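PDB 4R7R: putative lipoprotein, which is of unknown function but may bind lipid. Local coordinates for residues I23-L28 with V43-D48; P68-F73 with F119-F124; Y81-Y86 with F114-F119; D89-Y94 with L105-I110. One frame throughout, in Å; residues are numbered along the deposited sequence.

Interaction 1. Residues I23-L28 with V43-D48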
# COMPACT_ATOMS: atom_id res chain seq x y z
N ILE A 23 -5.55 8.99 -9.37
CA ILE A 23 -5.81 7.62 -8.94
C ILE A 23 -7.18 7.44 -8.28
O ILE A 23 -7.75 8.37 -7.72
CB ILE A 23 -4.72 7.09 -7.95
CG1 ILE A 23 -4.70 7.87 -6.64
CG2 ILE A 23 -3.34 7.11 -8.61
CD1 ILE A 23 -3.79 7.24 -5.60
N LYS A 24 -7.70 6.22 -8.39
CA LYS A 24 -8.85 5.79 -7.62
C LYS A 24 -8.40 4.68 -6.68
O LYS A 24 -7.53 3.88 -7.04
CB LYS A 24 -9.97 5.31 -8.53
CG LYS A 24 -10.67 6.41 -9.28
CD LYS A 24 -11.60 5.83 -10.33
CE LYS A 24 -12.51 6.90 -10.91
NZ LYS A 24 -13.41 6.36 -11.97
N ILE A 25 -8.97 4.64 -5.49
CA ILE A 25 -8.59 3.61 -4.54
C ILE A 25 -9.79 2.78 -4.12
O ILE A 25 -10.87 3.29 -3.89
CB ILE A 25 -7.93 4.20 -3.29
CG1 ILE A 25 -6.65 4.94 -3.67
CG2 ILE A 25 -7.60 3.10 -2.31
CD1 ILE A 25 -6.05 5.72 -2.52
N ARG A 26 -9.58 1.47 -4.06
CA ARG A 26 -10.58 0.56 -3.56
C ARG A 26 -10.02 -0.17 -2.37
O ARG A 26 -8.91 -0.67 -2.43
CB ARG A 26 -10.99 -0.44 -4.62
CG ARG A 26 -12.35 -0.21 -5.15
CD ARG A 26 -12.61 -1.12 -6.33
NE ARG A 26 -11.52 -1.11 -7.31
CZ ARG A 26 -10.81 -2.19 -7.62
NH1 ARG A 26 -11.07 -3.36 -7.04
NH2 ARG A 26 -9.84 -2.09 -8.53
N LEU A 27 -10.78 -0.19 -1.28
CA LEU A 27 -10.39 -0.93 -0.09
C LEU A 27 -11.21 -2.21 0.03
O LEU A 27 -12.44 -2.19 -0.12
CB LEU A 27 -10.58 -0.07 1.16
CG LEU A 27 -9.75 1.19 1.34
CD1 LEU A 27 -9.92 1.73 2.74
CD2 LEU A 27 -8.29 0.88 1.07
N LEU A 28 -10.53 -3.32 0.32
CA LEU A 28 -11.18 -4.59 0.59
C LEU A 28 -10.87 -5.09 2.02
O LEU A 28 -9.71 -5.27 2.38
CB LEU A 28 -10.74 -5.63 -0.44
CG LEU A 28 -11.38 -7.01 -0.29
CD1 LEU A 28 -12.85 -6.91 -0.60
CD2 LEU A 28 -10.70 -8.02 -1.19
N VAL A 43 -8.03 10.42 -0.87
CA VAL A 43 -7.21 9.69 -1.82
C VAL A 43 -5.74 10.14 -1.79
O VAL A 43 -4.85 9.39 -2.20
CB VAL A 43 -7.81 9.81 -3.25
CG1 VAL A 43 -6.89 10.59 -4.20
CG2 VAL A 43 -8.15 8.44 -3.79
N ARG A 44 -5.48 11.33 -1.26
CA ARG A 44 -4.12 11.89 -1.24
C ARG A 44 -3.18 11.09 -0.34
O ARG A 44 -1.97 11.37 -0.30
CB ARG A 44 -4.13 13.35 -0.80
CG ARG A 44 -4.74 13.62 0.58
CD ARG A 44 -4.46 15.06 1.02
NE ARG A 44 -3.04 15.26 1.31
CZ ARG A 44 -2.42 16.44 1.33
NH1 ARG A 44 -3.09 17.55 1.05
NH2 ARG A 44 -1.13 16.50 1.60
N ILE A 45 -3.74 10.11 0.37
CA ILE A 45 -3.00 9.24 1.29
C ILE A 45 -1.82 8.59 0.60
O ILE A 45 -0.76 8.45 1.20
CB ILE A 45 -3.92 8.13 1.92
CG1 ILE A 45 -3.14 7.28 2.92
CG2 ILE A 45 -4.57 7.25 0.83
CD1 ILE A 45 -2.73 8.02 4.18
N ILE A 46 -1.97 8.20 -0.66
CA ILE A 46 -0.92 7.44 -1.34
C ILE A 46 0.25 8.35 -1.65
O ILE A 46 1.40 8.03 -1.35
CB ILE A 46 -1.41 6.78 -2.64
CG1 ILE A 46 -2.56 5.82 -2.34
CG2 ILE A 46 -0.26 6.02 -3.33
CD1 ILE A 46 -2.37 4.99 -1.06
N ASP A 47 -0.04 9.49 -2.25
CA ASP A 47 1.00 10.46 -2.51
C ASP A 47 1.78 10.89 -1.25
O ASP A 47 3.02 11.03 -1.28
CB ASP A 47 0.38 11.68 -3.17
CG ASP A 47 1.41 12.53 -3.83
OD1 ASP A 47 2.25 11.96 -4.57
OD2 ASP A 47 1.39 13.76 -3.59
N ASP A 48 1.05 11.12 -0.16
CA ASP A 48 1.63 11.60 1.09
C ASP A 48 2.50 10.50 1.68
O ASP A 48 3.58 10.76 2.22
CB ASP A 48 0.53 12.01 2.08
CG ASP A 48 -0.20 13.30 1.66
OD1 ASP A 48 0.32 14.05 0.79
OD2 ASP A 48 -1.30 13.57 2.21
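The backbones of I23-L28 and V43-D48 come nearest where the CA atoms of I25 and V43 lie 6.8 Å apart, with no hydrogen bond between the segments, so side chains make the junction. This is helix-on-sheet packing in an alpha-beta fold: I25 of strand 24-29, and I23 just before it, point toward V43 and the beginning of helix 45-52. I25 meets three residues of the other segment. Its CG1 stands anti to the carbonyl carbon (chi1 -61°), and CD1 continues out among them. It meets I46 tip to tip, CD1 lying 3.5 Å from I46 CG1. The same I25 CD1 is 3.7 Å from CG2 of V43, whose side chain crosses it obliquely, and 4.0 Å from CG2 of I45. I23 reaches I46 from beside I25, its CD1 3.8 Å from I46 CG1, so one methylene of I46 serves both isoleucines. The cluster continues to I72 and I74 on strand 70-75, touched by I25 and I23, while I45 leads on to L116 and F119 of helix 116-125. On the helix side, away from the strand, R44 grips D48 side-on through NE and NH2. R44 NH2 reaches D48 OD1 at 3.0 Å, and the shorter bond runs from R44 NE to the syn lone pair of D48 OD2, 2.6 Å long and 7° out of the guanidinium plane.

Interaction 2. Residues P68-F73 with F119-F124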
# COMPACT_ATOMS: atom_id res chain seq x y z
N PRO A 68 -3.56 -10.69 4.59
CA PRO A 68 -3.60 -9.30 5.02
C PRO A 68 -4.85 -8.99 5.82
O PRO A 68 -5.82 -9.76 5.80
CB PRO A 68 -3.60 -8.52 3.70
CG PRO A 68 -4.08 -9.50 2.68
CD PRO A 68 -3.52 -10.80 3.12
N LEU A 69 -4.82 -7.87 6.52
CA LEU A 69 -6.01 -7.35 7.14
C LEU A 69 -6.87 -6.69 6.07
O LEU A 69 -8.09 -6.87 6.01
CB LEU A 69 -5.63 -6.35 8.25
CG LEU A 69 -4.81 -6.99 9.37
CD1 LEU A 69 -4.47 -5.96 10.43
CD2 LEU A 69 -5.52 -8.20 10.01
N TYR A 70 -6.21 -5.93 5.20
CA TYR A 70 -6.88 -5.17 4.16
C TYR A 70 -6.10 -5.23 2.87
O TYR A 70 -4.88 -5.45 2.86
CB TYR A 70 -7.04 -3.70 4.56
CG TYR A 70 -7.81 -3.43 5.82
CD1 TYR A 70 -9.20 -3.50 5.85
CD2 TYR A 70 -7.14 -3.06 6.99
CE1 TYR A 70 -9.91 -3.23 7.01
CE2 TYR A 70 -7.85 -2.78 8.15
CZ TYR A 70 -9.23 -2.87 8.16
OH TYR A 70 -9.92 -2.60 9.31
N LYS A 71 -6.81 -4.96 1.78
CA LYS A 71 -6.22 -4.89 0.47
C LYS A 71 -6.60 -3.56 -0.16
O LYS A 71 -7.79 -3.20 -0.24
CB LYS A 71 -6.69 -6.07 -0.38
CG LYS A 71 -5.64 -6.67 -1.28
CD LYS A 71 -6.15 -7.96 -1.95
CE LYS A 71 -5.09 -8.55 -2.84
NZ LYS A 71 -3.99 -9.15 -2.05
N ILE A 72 -5.59 -2.81 -0.58
CA ILE A 72 -5.77 -1.54 -1.27
C ILE A 72 -5.53 -1.67 -2.79
O ILE A 72 -4.43 -2.01 -3.24
CB ILE A 72 -4.83 -0.48 -0.66
CG1 ILE A 72 -5.10 -0.33 0.85
CG2 ILE A 72 -4.97 0.85 -1.40
CD1 ILE A 72 -4.28 0.78 1.59
N PHE A 73 -6.57 -1.40 -3.58
CA PHE A 73 -6.44 -1.42 -5.04
C PHE A 73 -6.29 -0.01 -5.56
O PHE A 73 -7.23 0.80 -5.49
CB PHE A 73 -7.64 -2.11 -5.69
CG PHE A 73 -7.69 -3.57 -5.41
CD1 PHE A 73 -6.91 -4.45 -6.13
CD2 PHE A 73 -8.48 -4.06 -4.38
CE1 PHE A 73 -6.93 -5.81 -5.86
CE2 PHE A 73 -8.51 -5.41 -4.10
CZ PHE A 73 -7.73 -6.29 -4.85
N PHE A 119 -5.71 4.02 8.76
CA PHE A 119 -6.38 4.65 7.62
C PHE A 119 -7.54 3.78 7.08
O PHE A 119 -8.63 4.29 6.79
CB PHE A 119 -5.40 4.93 6.48
CG PHE A 119 -6.06 5.47 5.25
CD1 PHE A 119 -6.40 6.82 5.16
CD2 PHE A 119 -6.39 4.62 4.19
CE1 PHE A 119 -7.04 7.33 4.05
CE2 PHE A 119 -7.03 5.12 3.06
CZ PHE A 119 -7.36 6.48 2.99
N CYS A 120 -7.30 2.48 6.93
CA CYS A 120 -8.31 1.60 6.38
C CYS A 120 -9.51 1.48 7.31
O CYS A 120 -10.66 1.47 6.85
CB CYS A 120 -7.72 0.22 6.09
SG CYS A 120 -6.56 0.23 4.68
N GLN A 121 -9.27 1.42 8.62
CA GLN A 121 -10.37 1.30 9.59
C GLN A 121 -11.20 2.56 9.55
O GLN A 121 -12.42 2.51 9.67
CB GLN A 121 -9.85 1.05 11.00
CG GLN A 121 -9.37 -0.38 11.24
CD GLN A 121 -8.89 -0.63 12.65
OE1 GLN A 121 -9.55 -0.26 13.63
NE2 GLN A 121 -7.72 -1.27 12.78
N TYR A 122 -10.53 3.69 9.33
CA TYR A 122 -11.18 4.99 9.26
C TYR A 122 -12.08 5.13 8.02
O TYR A 122 -13.20 5.65 8.14
CB TYR A 122 -10.11 6.09 9.28
CG TYR A 122 -10.53 7.37 8.60
CD1 TYR A 122 -11.35 8.29 9.23
CD2 TYR A 122 -10.08 7.66 7.32
CE1 TYR A 122 -11.73 9.46 8.60
CE2 TYR A 122 -10.45 8.83 6.68
CZ TYR A 122 -11.27 9.72 7.32
OH TYR A 122 -11.63 10.88 6.66
N VAL A 123 -11.62 4.68 6.85
CA VAL A 123 -12.44 4.79 5.65
C VAL A 123 -13.73 3.99 5.80
O VAL A 123 -14.81 4.47 5.47
CB VAL A 123 -11.72 4.31 4.38
CG1 VAL A 123 -12.72 4.20 3.23
CG2 VAL A 123 -10.58 5.24 4.03
N PHE A 124 -13.60 2.79 6.35
CA PHE A 124 -14.75 1.93 6.60
C PHE A 124 -15.72 2.47 7.65
O PHE A 124 -16.94 2.28 7.54
CB PHE A 124 -14.28 0.53 7.02
CG PHE A 124 -13.88 -0.34 5.87
CD1 PHE A 124 -12.54 -0.53 5.56
CD2 PHE A 124 -14.83 -0.94 5.07
CE1 PHE A 124 -12.15 -1.32 4.49
CE2 PHE A 124 -14.45 -1.74 4.00
CZ PHE A 124 -13.11 -1.93 3.70
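Y70 lays one face of its ring against C120: C120 CB sits over it, 3.6 Å from the ring centroid and 16° off the normal, a CH-pi contact displaced toward the CD2-CE2 rim. C120 SG stands anti to its own carbonyl carbon; from there it makes an oblique sulfur-aromatic contact, 4.5 Å from the Y70 centroid, and lies 3.9 Å from I72 CD1. Strand 70-73 and helix 119-124 run nearly perpendicular, at 81°, with their axes 10.2 Å apart, a helix laid across a beta-sheet. F124, one turn on from C120, brings CE1 to 3.9 Å from Y70 CE1. The ring planes are 21° from parallel but so offset that little of one lies over the other. Q121 crosses Y70 at about a right angle, its CG beside the phenol oxygen. L69 and Y70 both face I85 of the next strand, a classic beta bulge. I72 also touches I25 and L27, linking the contact to strand 24-29 next to it in the sheet. With no hydrogen bond between the segments, adhesion probably rests on dispersion and weak CH-pi and sulfur-aromatic attraction.

Interaction 3. Residues Y81-Y86 with F114-F119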
# COMPACT_ATOMS: atom_id res chain seq x y z
N TYR A 81 -2.12 -1.16 -9.09
CA TYR A 81 -1.21 -1.67 -8.09
C TYR A 81 -1.98 -2.13 -6.85
O TYR A 81 -3.13 -1.72 -6.62
CB TYR A 81 -0.16 -0.61 -7.73
CG TYR A 81 1.04 -0.57 -8.69
CD1 TYR A 81 0.88 -0.20 -10.02
CD2 TYR A 81 2.32 -0.88 -8.25
CE1 TYR A 81 1.95 -0.16 -10.88
CE2 TYR A 81 3.41 -0.83 -9.11
CZ TYR A 81 3.21 -0.48 -10.42
OH TYR A 81 4.30 -0.44 -11.29
N VAL A 82 -1.35 -2.98 -6.07
CA VAL A 82 -1.97 -3.55 -4.90
C VAL A 82 -1.09 -3.28 -3.70
O VAL A 82 0.13 -3.42 -3.77
CB VAL A 82 -2.22 -5.08 -5.08
CG1 VAL A 82 -2.70 -5.70 -3.81
CG2 VAL A 82 -3.21 -5.33 -6.21
N ILE A 83 -1.70 -2.87 -2.59
CA ILE A 83 -0.99 -2.82 -1.32
C ILE A 83 -1.71 -3.74 -0.32
O ILE A 83 -2.90 -3.55 -0.03
CB ILE A 83 -0.91 -1.40 -0.73
CG1 ILE A 83 -0.41 -0.41 -1.78
CG2 ILE A 83 -0.00 -1.38 0.50
CD1 ILE A 83 -0.44 1.03 -1.30
N ASP A 84 -0.99 -4.73 0.20
CA ASP A 84 -1.57 -5.59 1.21
C ASP A 84 -1.22 -5.03 2.59
O ASP A 84 -0.06 -4.71 2.85
CB ASP A 84 -1.08 -7.04 1.06
CG ASP A 84 -1.62 -7.72 -0.20
OD1 ASP A 84 -2.74 -7.36 -0.64
OD2 ASP A 84 -0.94 -8.63 -0.74
N ILE A 85 -2.22 -4.88 3.47
CA ILE A 85 -1.97 -4.34 4.81
C ILE A 85 -1.95 -5.44 5.89
O ILE A 85 -2.95 -6.12 6.12
CB ILE A 85 -3.04 -3.29 5.18
CG1 ILE A 85 -3.19 -2.25 4.05
CG2 ILE A 85 -2.72 -2.64 6.51
CD1 ILE A 85 -1.89 -1.60 3.69
N TYR A 86 -0.80 -5.59 6.56
CA TYR A 86 -0.68 -6.54 7.68
C TYR A 86 -0.57 -5.83 9.03
O TYR A 86 -0.71 -4.60 9.13
CB TYR A 86 0.53 -7.45 7.49
CG TYR A 86 0.46 -8.24 6.21
CD1 TYR A 86 -0.08 -9.52 6.18
CD2 TYR A 86 0.90 -7.68 5.02
CE1 TYR A 86 -0.16 -10.24 5.02
CE2 TYR A 86 0.82 -8.38 3.85
CZ TYR A 86 0.30 -9.66 3.85
OH TYR A 86 0.23 -10.34 2.66
N PHE A 114 -0.16 9.00 7.89
CA PHE A 114 -0.06 8.14 6.72
C PHE A 114 0.06 6.64 7.06
O PHE A 114 0.35 5.84 6.19
CB PHE A 114 1.14 8.56 5.85
CG PHE A 114 1.29 10.05 5.70
CD1 PHE A 114 0.18 10.88 5.58
CD2 PHE A 114 2.56 10.64 5.70
CE1 PHE A 114 0.32 12.27 5.47
CE2 PHE A 114 2.71 12.02 5.59
CZ PHE A 114 1.59 12.84 5.47
N LYS A 115 -0.14 6.25 8.32
CA LYS A 115 -0.18 4.82 8.64
C LYS A 115 -1.41 4.17 7.97
O LYS A 115 -2.51 4.70 8.07
CB LYS A 115 -0.24 4.57 10.16
CG LYS A 115 0.94 5.10 10.95
CD LYS A 115 2.19 4.25 10.77
CE LYS A 115 3.18 4.48 11.91
NZ LYS A 115 2.87 3.70 13.16
N LEU A 116 -1.23 3.03 7.32
CA LEU A 116 -2.28 2.47 6.48
C LEU A 116 -3.34 1.63 7.21
O LEU A 116 -4.52 1.70 6.84
CB LEU A 116 -1.67 1.64 5.36
CG LEU A 116 -0.99 2.53 4.31
CD1 LEU A 116 -0.55 1.71 3.08
CD2 LEU A 116 -1.89 3.70 3.91
N GLU A 117 -2.95 0.84 8.20
CA GLU A 117 -3.95 0.08 8.96
C GLU A 117 -5.00 1.01 9.66
O GLU A 117 -6.20 0.74 9.57
CB GLU A 117 -3.30 -0.86 9.99
CG GLU A 117 -4.33 -1.71 10.76
CD GLU A 117 -3.75 -2.59 11.88
OE1 GLU A 117 -2.50 -2.66 12.04
OE2 GLU A 117 -4.56 -3.22 12.60
N PRO A 118 -4.56 2.09 10.35
CA PRO A 118 -5.62 2.92 10.94
C PRO A 118 -6.36 3.74 9.88
O PRO A 118 -7.53 4.11 10.10
CB PRO A 118 -4.87 3.83 11.91
CG PRO A 118 -3.48 3.87 11.40
CD PRO A 118 -3.22 2.51 10.80
N PHE A 119 -5.71 4.02 8.76
CA PHE A 119 -6.38 4.65 7.62
C PHE A 119 -7.54 3.78 7.08
O PHE A 119 -8.63 4.29 6.79
CB PHE A 119 -5.40 4.93 6.48
CG PHE A 119 -6.06 5.47 5.25
CD1 PHE A 119 -6.40 6.82 5.16
CD2 PHE A 119 -6.39 4.62 4.19
CE1 PHE A 119 -7.04 7.33 4.05
CE2 PHE A 119 -7.03 5.12 3.06
CZ PHE A 119 -7.36 6.48 2.99
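I85 and L116 make the main apolar contact between strand 80-85 and the first turn of helix 116-125. I85 CD1 lies 3.6 Å from L116 CD1 and 3.7 Å from L116 CB, the two side chains crossing at about a right angle. The L116 chain is extended at chi2 (-172°), which carries CD1 on to I83, whose CG2 it meets at 4.1 Å, again about perpendicular. The leucine tip is thus shared by two residues of the strand. Y86 turns away from the helix and packs on L64, P65 and P68. A second kind of contact sets methyl against backbone: I85 CG2 is 3.9 Å from E117 CA and about as far from E117 N, so this branch rests on the helix main chain while CD1 serves L116.

No polar pair spans the contact. E117 holds its CG anti to the backbone N (chi1 -178°) and extends past the strand end, and its OE1 comes no closer than 3.9 Å to Y86 O. D84, on the other face of the sheet, is buried and satisfied by K71 NZ at OD1 and the Y94 hydroxyl at OD2.

The helix is therefore seated on the sheet by interlocking aliphatic groups, with no hydrogen bond or salt bridge between the segments; burial of I83, I85 and L116 away from water probably supplies most of the attraction.

Interaction 4. Residues D89-Y94 with L105-I110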
# COMPACT_ATOMS: atom_id res chain seq x y z
N ASP A 89 2.38 -2.52 11.08
CA ASP A 89 2.75 -1.52 10.09
C ASP A 89 3.58 -2.11 8.95
O ASP A 89 4.26 -1.40 8.21
CB ASP A 89 3.51 -0.36 10.75
CG ASP A 89 2.59 0.54 11.54
OD1 ASP A 89 1.42 0.67 11.12
OD2 ASP A 89 3.02 1.11 12.58
N LEU A 90 3.48 -3.43 8.80
CA LEU A 90 4.04 -4.12 7.64
C LEU A 90 3.07 -4.08 6.46
O LEU A 90 1.87 -4.33 6.63
CB LEU A 90 4.37 -5.58 8.02
CG LEU A 90 4.80 -6.60 6.94
CD1 LEU A 90 6.16 -6.24 6.31
CD2 LEU A 90 4.82 -8.03 7.50
N ILE A 91 3.57 -3.76 5.27
CA ILE A 91 2.74 -3.80 4.07
C ILE A 91 3.55 -4.42 2.93
O ILE A 91 4.77 -4.52 3.01
CB ILE A 91 2.27 -2.39 3.64
CG1 ILE A 91 3.43 -1.60 3.04
CG2 ILE A 91 1.65 -1.60 4.80
CD1 ILE A 91 2.98 -0.35 2.34
N THR A 92 2.85 -4.88 1.88
CA THR A 92 3.51 -5.29 0.65
C THR A 92 2.88 -4.51 -0.49
O THR A 92 1.75 -4.03 -0.37
CB THR A 92 3.39 -6.80 0.36
OG1 THR A 92 2.02 -7.16 0.16
CG2 THR A 92 4.02 -7.63 1.48
N LEU A 93 3.61 -4.38 -1.59
CA LEU A 93 3.23 -3.50 -2.68
C LEU A 93 3.72 -4.12 -3.99
O LEU A 93 4.91 -4.49 -4.11
CB LEU A 93 3.82 -2.10 -2.46
CG LEU A 93 3.30 -0.91 -3.29
CD1 LEU A 93 3.66 0.40 -2.61
CD2 LEU A 93 3.85 -0.93 -4.72
N TYR A 94 2.82 -4.22 -4.96
CA TYR A 94 3.14 -4.89 -6.21
C TYR A 94 2.10 -4.58 -7.29
O TYR A 94 0.97 -4.19 -6.96
CB TYR A 94 3.25 -6.40 -5.97
CG TYR A 94 2.05 -7.05 -5.32
CD1 TYR A 94 1.08 -7.68 -6.09
CD2 TYR A 94 1.89 -7.06 -3.93
CE1 TYR A 94 -0.03 -8.29 -5.51
CE2 TYR A 94 0.81 -7.66 -3.34
CZ TYR A 94 -0.16 -8.28 -4.12
OH TYR A 94 -1.25 -8.90 -3.54
N LEU A 105 7.66 -3.26 2.97
CA LEU A 105 7.97 -2.05 3.72
C LEU A 105 7.50 -2.18 5.16
O LEU A 105 6.43 -2.75 5.41
CB LEU A 105 7.31 -0.82 3.08
CG LEU A 105 7.43 -0.53 1.58
CD1 LEU A 105 6.53 -1.41 0.74
CD2 LEU A 105 7.08 0.92 1.32
N SER A 106 8.30 -1.67 6.09
CA SER A 106 7.84 -1.40 7.45
C SER A 106 7.56 0.09 7.58
O SER A 106 8.36 0.92 7.13
CB SER A 106 8.88 -1.84 8.48
OG SER A 106 8.50 -1.44 9.79
N LEU A 107 6.43 0.44 8.19
CA LEU A 107 5.98 1.83 8.27
C LEU A 107 6.03 2.40 9.66
O LEU A 107 5.30 3.33 9.96
CB LEU A 107 4.54 1.96 7.75
CG LEU A 107 4.31 1.50 6.31
CD1 LEU A 107 2.88 1.82 5.84
CD2 LEU A 107 5.34 2.13 5.41
N LYS A 108 6.87 1.85 10.53
CA LYS A 108 6.88 2.32 11.91
C LYS A 108 7.35 3.78 12.06
O LYS A 108 6.82 4.53 12.90
CB LYS A 108 7.74 1.39 12.77
CG LYS A 108 6.99 0.15 13.19
CD LYS A 108 7.88 -1.07 13.22
CE LYS A 108 7.06 -2.33 13.48
NZ LYS A 108 6.10 -2.13 14.62
N ASP A 109 8.31 4.21 11.24
CA ASP A 109 8.85 5.56 11.41
C ASP A 109 8.11 6.66 10.62
O ASP A 109 8.42 7.84 10.78
CB ASP A 109 10.36 5.59 11.06
CG ASP A 109 10.64 5.18 9.61
OD1 ASP A 109 11.84 5.06 9.25
OD2 ASP A 109 9.69 4.97 8.83
N ILE A 110 7.15 6.30 9.79
CA ILE A 110 6.51 7.32 8.95
C ILE A 110 5.49 8.11 9.76
O ILE A 110 5.05 7.65 10.80
CB ILE A 110 5.83 6.71 7.71
CG1 ILE A 110 4.57 5.98 8.11
CG2 ILE A 110 6.81 5.84 6.90
CD1 ILE A 110 3.55 6.02 7.04
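I91 and L105 form the hydrogen-bonded pair of an antiparallel beta hairpin, strands 90-95 and 103-106: I91 N donates a hydrogen bond to L105 O at 3.0 Å, and L105 N donates one to I91 O at 3.2 Å, nearly straight (177°). L90 and S106 follow as a non-hydrogen-bonded pair, with side chains on the other face. From CB, the I91 side chain divides between two leucines. CG1, set between the backbone N and the carbonyl carbon (chi1 73°), meets L105, 3.9 Å from its CD1 and almost as near its CB. The CG2 branch goes to L107 instead, 3.8 Å from that residue's CD1. At the tip, I91 CD1 lies between the two, 4.0 Å from L105 CD1 and 4.1 Å from L107 CD1. I91 also touches I83 and I85 of the neighbouring strand, and L93 touches helix 9-17, so this face of the hairpin turns into the core. D89 leads into the strand, its carboxylate partnered by K115. Beyond the paired residues one more backbone bond holds the two chains together, L107 N to D89 O at 2.8 Å, bent at the hydrogen to 139°.

How the interactions relate
All four contacts reach one antiparallel sheet. Interactions 2 and 3, with centres 6 Å apart, use successive parts of helix 116-125 and share F119; their strands neighbour each other in the sheet, with a probable hydrogen bond L69 N to I85 O, 2.6 Å. Interaction 1 adds helix 45-52 to the same core, joining interaction 3 where I45 CG2 packs 3.6 Å from F119 CZ and interaction 2 where L27 CD2 meets I72 CG1 at 3.4 Å. Interaction 4 lies about 15 Å from interaction 1, centre to centre, beyond the chain's middle, and is tied to interaction 3 by the salt bridge K115 NZ to D89 OD2, 2.7 Å. Along the chain, interaction 4 is nested within interaction 3, and that within interaction 2.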